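Local coordinates for protein response regulator receiver (Brucella melitensis biovar Abortus, PDB 4G97) that is a PhyR response regulator that probably controls the general stress response, using a sigma-factor-like domain to sequester an anti-sigma factor once its receiver domain is phosphorylated, at residues V43-E48 and Y57-N62; S51-L56 and E105-H110. All blocks are in the same frame, centred on the assembly; numbering follows the deposited sequence.

Interaction 1 of 2, residues V43-E48 and Y57-N62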
loop_
_atom_site.group_PDB
_atom_site.type_symbol
_atom_site.label_atom_id
_atom_site.label_comp_id
_atom_site.label_asym_id
_atom_site.label_seq_id
_atom_site.Cartn_x
_atom_site.Cartn_y
_atom_site.Cartn_z
ATOM N N VAL A 43 -14.006 -25.546 0.415
ATOM C CA VAL A 43 -13.848 -25.007 -0.945
ATOM C C VAL A 43 -15.118 -24.426 -1.565
ATOM O O VAL A 43 -15.033 -23.679 -2.539
ATOM C CB VAL A 43 -13.118 -25.964 -1.915
ATOM C CG1 VAL A 43 -11.606 -25.849 -1.769
ATOM C CG2 VAL A 43 -13.585 -27.410 -1.740
ATOM N N GLY A 44 -16.268 -24.778 -0.995
ATOM C CA GLY A 44 -17.577 -24.324 -1.439
ATOM C C GLY A 44 -17.869 -22.861 -1.180
ATOM O O GLY A 44 -18.758 -22.298 -1.824
ATOM N N ILE A 45 -17.137 -22.235 -0.230
ATOM C CA ILE A 45 -17.295 -20.811 0.123
ATOM C C ILE A 45 -16.768 -19.867 -0.965
ATOM O O ILE A 45 -17.158 -18.699 -1.003
ATOM C CB ILE A 45 -16.749 -20.450 1.528
ATOM C CG1 ILE A 45 -15.200 -20.556 1.596
ATOM C CG2 ILE A 45 -17.470 -21.253 2.624
ATOM C CD1 ILE A 45 -14.521 -19.870 2.782
ATOM N N PHE A 46 -15.871 -20.372 -1.840
ATOM C CA PHE A 46 -15.312 -19.575 -2.921
ATOM C C PHE A 46 -16.441 -18.987 -3.776
ATOM O O PHE A 46 -17.262 -19.750 -4.279
ATOM C CB PHE A 46 -14.328 -20.376 -3.769
ATOM C CG PHE A 46 -13.438 -19.479 -4.595
ATOM C CD1 PHE A 46 -12.421 -18.740 -3.998
ATOM C CD2 PHE A 46 -13.637 -19.346 -5.964
ATOM C CE1 PHE A 46 -11.609 -17.902 -4.760
ATOM C CE2 PHE A 46 -12.828 -18.500 -6.725
ATOM C CZ PHE A 46 -11.815 -17.793 -6.119
ATOM N N PRO A 47 -16.567 -17.639 -3.884
ATOM C CA PRO A 47 -17.674 -17.074 -4.674
ATOM C C PRO A 47 -17.544 -17.393 -6.150
ATOM O O PRO A 47 -16.446 -17.678 -6.635
ATOM C CB PRO A 47 -17.565 -15.558 -4.434
ATOM C CG PRO A 47 -16.611 -15.394 -3.306
ATOM C CD PRO A 47 -15.702 -16.574 -3.343
ATOM N N GLU A 48 -18.674 -17.344 -6.857
ATOM C CA GLU A 48 -18.740 -17.573 -8.295
ATOM C C GLU A 48 -18.556 -16.180 -8.909
ATOM O O GLU A 48 -19.414 -15.316 -8.752
ATOM C CB GLU A 48 -20.095 -18.215 -8.668
ATOM C CG GLU A 48 -20.123 -18.895 -10.029
ATOM C CD GLU A 48 -20.036 -20.413 -10.044
ATOM O OE1 GLU A 48 -19.226 -20.978 -9.271
ATOM O OE2 GLU A 48 -20.735 -21.034 -10.880
ATOM N N TYR A 57 -10.547 -11.893 -4.103
ATOM C CA TYR A 57 -10.696 -10.579 -3.462
ATOM C C TYR A 57 -12.089 -10.396 -2.875
ATOM O O TYR A 57 -12.220 -9.796 -1.799
ATOM C CB TYR A 57 -10.405 -9.467 -4.459
ATOM C CG TYR A 57 -8.941 -9.122 -4.592
ATOM C CD1 TYR A 57 -8.066 -9.962 -5.273
ATOM C CD2 TYR A 57 -8.428 -7.947 -4.044
ATOM C CE1 TYR A 57 -6.720 -9.629 -5.429
ATOM C CE2 TYR A 57 -7.091 -7.603 -4.198
ATOM C CZ TYR A 57 -6.247 -8.429 -4.917
ATOM O OH TYR A 57 -4.935 -8.077 -5.090
ATOM N N ARG A 58 -13.127 -10.931 -3.580
ATOM C CA ARG A 58 -14.539 -10.935 -3.143
ATOM C C ARG A 58 -14.690 -11.725 -1.839
ATOM O O ARG A 58 -15.300 -11.240 -0.886
ATOM C CB ARG A 58 -15.450 -11.520 -4.250
ATOM C CG ARG A 58 -16.927 -11.371 -3.935
ATOM C CD ARG A 58 -17.768 -11.687 -5.136
ATOM N NE ARG A 58 -19.142 -11.963 -4.732
ATOM C CZ ARG A 58 -20.074 -12.462 -5.534
ATOM N NH1 ARG A 58 -19.787 -12.750 -6.801
ATOM N NH2 ARG A 58 -21.299 -12.685 -5.077
ATOM N N LEU A 59 -14.095 -12.928 -1.779
ATOM C CA LEU A 59 -14.090 -13.748 -0.570
ATOM C C LEU A 59 -13.412 -12.973 0.552
ATOM O O LEU A 59 -13.970 -12.884 1.650
ATOM C CB LEU A 59 -13.349 -15.064 -0.838
ATOM C CG LEU A 59 -13.151 -16.028 0.331
ATOM C CD1 LEU A 59 -14.480 -16.489 0.906
ATOM C CD2 LEU A 59 -12.361 -17.237 -0.129
ATOM N N PHE A 60 -12.216 -12.383 0.277
ATOM C CA PHE A 60 -11.513 -11.577 1.283
ATOM C C PHE A 60 -12.421 -10.451 1.800
ATOM O O PHE A 60 -12.598 -10.338 3.009
ATOM C CB PHE A 60 -10.190 -11.008 0.726
ATOM C CG PHE A 60 -9.464 -10.133 1.723
ATOM C CD1 PHE A 60 -9.752 -8.773 1.820
ATOM C CD2 PHE A 60 -8.537 -10.679 2.611
ATOM C CE1 PHE A 60 -9.120 -7.977 2.771
ATOM C CE2 PHE A 60 -7.886 -9.876 3.543
ATOM C CZ PHE A 60 -8.193 -8.533 3.626
ATOM N N CYS A 61 -12.970 -9.615 0.895
ATOM C CA CYS A 61 -13.855 -8.502 1.272
ATOM C C CYS A 61 -15.135 -8.942 1.999
ATOM O O CYS A 61 -15.558 -8.247 2.917
ATOM C CB CYS A 61 -14.154 -7.584 0.094
ATOM S SG CYS A 61 -12.700 -6.724 -0.570
ATOM N N ASN A 62 -15.730 -10.101 1.628
ATOM C CA ASN A 62 -16.925 -10.622 2.323
ATOM C C ASN A 62 -16.579 -11.072 3.743
ATOM O O ASN A 62 -17.349 -10.804 4.664
ATOM C CB ASN A 62 -17.592 -11.773 1.556
ATOM C CG ASN A 62 -18.258 -11.380 0.269
ATOM O OD1 ASN A 62 -18.497 -10.199 -0.017
ATOM N ND2 ASN A 62 -18.569 -12.378 -0.543
#

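Interaction 2 of 2, residues S51-L56 and E105-H110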
loop_
_atom_site.group_PDB
_atom_site.type_symbol
_atom_site.label_atom_id
_atom_site.label_comp_id
_atom_site.label_asym_id
_atom_site.label_seq_id
_atom_site.Cartn_x
_atom_site.Cartn_y
_atom_site.Cartn_z
ATOM N N SER A 51 -13.551 -14.027 -12.660
ATOM C CA SER A 51 -12.192 -14.576 -12.667
ATOM C C SER A 51 -11.825 -15.064 -11.274
ATOM O O SER A 51 -12.455 -14.676 -10.279
ATOM C CB SER A 51 -11.176 -13.553 -13.180
ATOM O OG SER A 51 -10.846 -12.627 -12.160
ATOM N N ASP A 52 -10.788 -15.911 -11.207
ATOM C CA ASP A 52 -10.301 -16.450 -9.953
ATOM C C ASP A 52 -9.804 -15.312 -9.029
ATOM O O ASP A 52 -10.089 -15.351 -7.835
ATOM C CB ASP A 52 -9.210 -17.491 -10.235
ATOM C CG ASP A 52 -9.711 -18.734 -10.968
ATOM O OD1 ASP A 52 -10.865 -19.161 -10.709
ATOM O OD2 ASP A 52 -8.933 -19.314 -11.745
ATOM N N ARG A 53 -9.149 -14.273 -9.601
ATOM C CA ARG A 53 -8.621 -13.113 -8.853
ATOM C C ARG A 53 -9.743 -12.343 -8.182
ATOM O O ARG A 53 -9.676 -12.101 -6.977
ATOM C CB ARG A 53 -7.788 -12.175 -9.746
ATOM C CG ARG A 53 -6.835 -11.269 -8.933
ATOM C CD ARG A 53 -6.109 -10.196 -9.742
ATOM N NE ARG A 53 -5.409 -9.262 -8.845
ATOM C CZ ARG A 53 -5.244 -7.962 -9.065
ATOM N NH1 ARG A 53 -5.707 -7.404 -10.183
ATOM N NH2 ARG A 53 -4.616 -7.203 -8.166
ATOM N N ILE A 54 -10.800 -11.997 -8.962
ATOM C CA ILE A 54 -12.011 -11.311 -8.490
ATOM C C ILE A 54 -12.670 -12.125 -7.369
ATOM O O ILE A 54 -12.966 -11.561 -6.319
ATOM C CB ILE A 54 -12.974 -10.921 -9.660
ATOM C CG1 ILE A 54 -12.259 -9.994 -10.665
ATOM C CG2 ILE A 54 -14.284 -10.269 -9.145
ATOM C CD1 ILE A 54 -12.966 -9.807 -12.038
ATOM N N GLY A 55 -12.838 -13.439 -7.583
ATOM C CA GLY A 55 -13.398 -14.358 -6.587
ATOM C C GLY A 55 -12.590 -14.418 -5.294
ATOM O O GLY A 55 -13.161 -14.524 -4.199
ATOM N N LEU A 56 -11.244 -14.346 -5.410
ATOM C CA LEU A 56 -10.383 -14.358 -4.234
ATOM C C LEU A 56 -10.565 -13.062 -3.428
ATOM O O LEU A 56 -10.724 -13.134 -2.216
ATOM C CB LEU A 56 -8.905 -14.571 -4.619
ATOM C CG LEU A 56 -7.861 -14.623 -3.486
ATOM C CD1 LEU A 56 -8.121 -15.781 -2.517
ATOM C CD2 LEU A 56 -6.455 -14.746 -4.034
ATOM N N GLU A 105 -4.785 -1.845 -6.857
ATOM C CA GLU A 105 -4.955 -3.229 -7.300
ATOM C C GLU A 105 -5.093 -3.509 -8.805
ATOM O O GLU A 105 -4.977 -4.661 -9.221
ATOM C CB GLU A 105 -5.981 -3.987 -6.424
ATOM C CG GLU A 105 -5.576 -4.067 -4.947
ATOM C CD GLU A 105 -4.185 -4.621 -4.671
ATOM O OE1 GLU A 105 -3.855 -5.706 -5.199
ATOM O OE2 GLU A 105 -3.405 -3.950 -3.959
ATOM N N GLY A 106 -5.278 -2.473 -9.601
ATOM C CA GLY A 106 -5.384 -2.633 -11.050
ATOM C C GLY A 106 -6.690 -3.182 -11.605
ATOM O O GLY A 106 -6.726 -3.605 -12.766
ATOM N N PHE A 107 -7.768 -3.176 -10.813
ATOM C CA PHE A 107 -9.094 -3.610 -11.262
ATOM C C PHE A 107 -9.821 -2.430 -11.916
ATOM O O PHE A 107 -9.718 -1.304 -11.429
ATOM C CB PHE A 107 -9.967 -4.112 -10.088
ATOM C CG PHE A 107 -9.505 -5.391 -9.421
ATOM C CD1 PHE A 107 -9.640 -6.620 -10.065
ATOM C CD2 PHE A 107 -8.954 -5.370 -8.138
ATOM C CE1 PHE A 107 -9.197 -7.806 -9.446
ATOM C CE2 PHE A 107 -8.494 -6.551 -7.532
ATOM C CZ PHE A 107 -8.627 -7.761 -8.184
ATOM N N ASN A 108 -10.606 -2.687 -12.988
ATOM C CA ASN A 108 -11.429 -1.614 -13.552
ATOM C C ASN A 108 -12.617 -1.487 -12.593
ATOM O O ASN A 108 -12.782 -2.350 -11.715
ATOM C CB ASN A 108 -11.865 -1.890 -15.008
ATOM C CG ASN A 108 -12.661 -3.153 -15.260
ATOM O OD1 ASN A 108 -13.704 -3.420 -14.640
ATOM N ND2 ASN A 108 -12.240 -3.902 -16.266
ATOM N N ASP A 109 -13.423 -0.422 -12.741
ATOM C CA ASP A 109 -14.565 -0.139 -11.881
ATOM C C ASP A 109 -15.575 -1.288 -11.763
ATOM O O ASP A 109 -16.104 -1.522 -10.678
ATOM C CB ASP A 109 -15.246 1.162 -12.330
ATOM C CG ASP A 109 -14.367 2.397 -12.227
ATOM O OD1 ASP A 109 -13.151 2.295 -12.528
ATOM O OD2 ASP A 109 -14.902 3.477 -11.895
ATOM N N HIS A 110 -15.841 -2.007 -12.866
ATOM C CA HIS A 110 -16.815 -3.106 -12.845
ATOM C C HIS A 110 -16.339 -4.306 -12.049
ATOM O O HIS A 110 -17.121 -4.866 -11.279
ATOM C CB HIS A 110 -17.292 -3.477 -14.258
ATOM C CG HIS A 110 -18.053 -2.365 -14.919
ATOM N ND1 HIS A 110 -19.308 -1.969 -14.463
ATOM C CD2 HIS A 110 -17.700 -1.577 -15.962
ATOM C CE1 HIS A 110 -19.676 -0.967 -15.246
ATOM N NE2 HIS A 110 -18.741 -0.694 -16.164
#

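Interaction 1 of 2, residues V43-E48 and Y57-N62
The guanidinium of Arg-58 has Pro-47 on one face, where CB sits 3.8 Å above the plane and offset toward the rim. The ring of Phe-46 carries its own neighbour Pro-47 on one face, through CD, while Leu-59 CD2 reaches Phe-46 CD1 obliquely at 4.2 Å. These contacts belong to the all-helical sigma-like region of PhyR: the loop that leaves helix 25-41 folds back over the flank of helix 52-64 before entering it.

Pro-47 packs against two successive helix residues, its CB on CD and NE of Arg-58 and its CD and CG on Leu-59, with CD 3.8 Å from Leu-59 CB. A compact ring suits this place, since it presents a rigid apolar surface to the helix. Arg-58, with CG anti to its own N (chi1 -172°) and the chain extended as far as NE, runs alongside the proline. Arginine fits here because it offers methylenes to that ring and a charge to Glu-117, with which its NE forms a salt bridge.

Leu-59 is buried, and its fork lets one side chain meet two residues. CD2 is the methyl turned to Phe-46, whose side chain also touches Leu-39, Leu-3 and Ile-7. The other, CD1, lies 3.9 Å from CD1 of Ile-45, where the two side chains cross at about a right angle.

Interaction 2 of 2, residues S51-L56 and E105-H110
The first turn of helix 52-64 faces the bend that joins helix 94-104 to helix 109-116, with the CA atoms of Ile-54 and Phe-107 8.7 Å apart as the nearest pair. Gly-106, at positive phi (76°), turns the chain out of the preceding helix; Ser-51 begins the other segment as an N-cap, its OG accepting from Ile-54 N.

Arg-53 carries the contact. A nearly straight side chain, its CG turned away from the backbone N (chi1 -160°), reaches across to the other segment and lays its guanidinium flat on Phe-107, the planes 18° apart. The ring CZ lies over the centre of the guanidinium, 3.5 Å from Arg-53 CZ, while the cation-pi contact is off-centre on the ring. At its edge the same group grips Glu-105 O: NH2 approaches in the carbonyl plane, on a lone pair, at 2.8 Å, and NH1 comes nearly end-on to the C=O at 3.0 Å. The paired bonds fix the guanidinium's rotation; arginine suits the place because it can stack and donate in plane together.

Arg-53 NH2 also forms a salt bridge with Glu-105 OE1 at 3.4 Å, an oxygen shared with Arg-16 and Tyr-57 OH. Tyr-57 OH bonds Arg-53 NH2 too, and its ring meets Phe-107 edge-to-face. On the side of the ring plane away from the guanidinium, Ile-54 CG1 approaches Phe-107 CE1 obliquely at 4.0 Å. The whole is a cation-pi stack whose arginine also binds the carbonyl just past helix 94-104, joining the sigma2-like helices to the second, probably sigma4-like, part of PhyR.

Overall arrangement
Interactions 1 and 2 lie with their centres about 12 Å apart on the same side of the chain's centre, and both draw on helix 52-64: interaction 2 uses its first turn, interaction 1 the residues that follow. Along the chain the segments alternate, 43-48, 51-56, 57-62 and then 105-110. The two contacts touch directly: Tyr-57, which lies in a segment of interaction 1, reaches the carboxylate of interaction 2, and Phe-46 and Pro-47 pack against Asp-52 and Gly-55. Helix 52-64 thus meets its preceding loop and the bend before helix 109-116, tying the sigma2-like helices to the second helical part of the sigma-like region, which probably binds the anti-sigma factor, separate from the five-stranded receiver sheet.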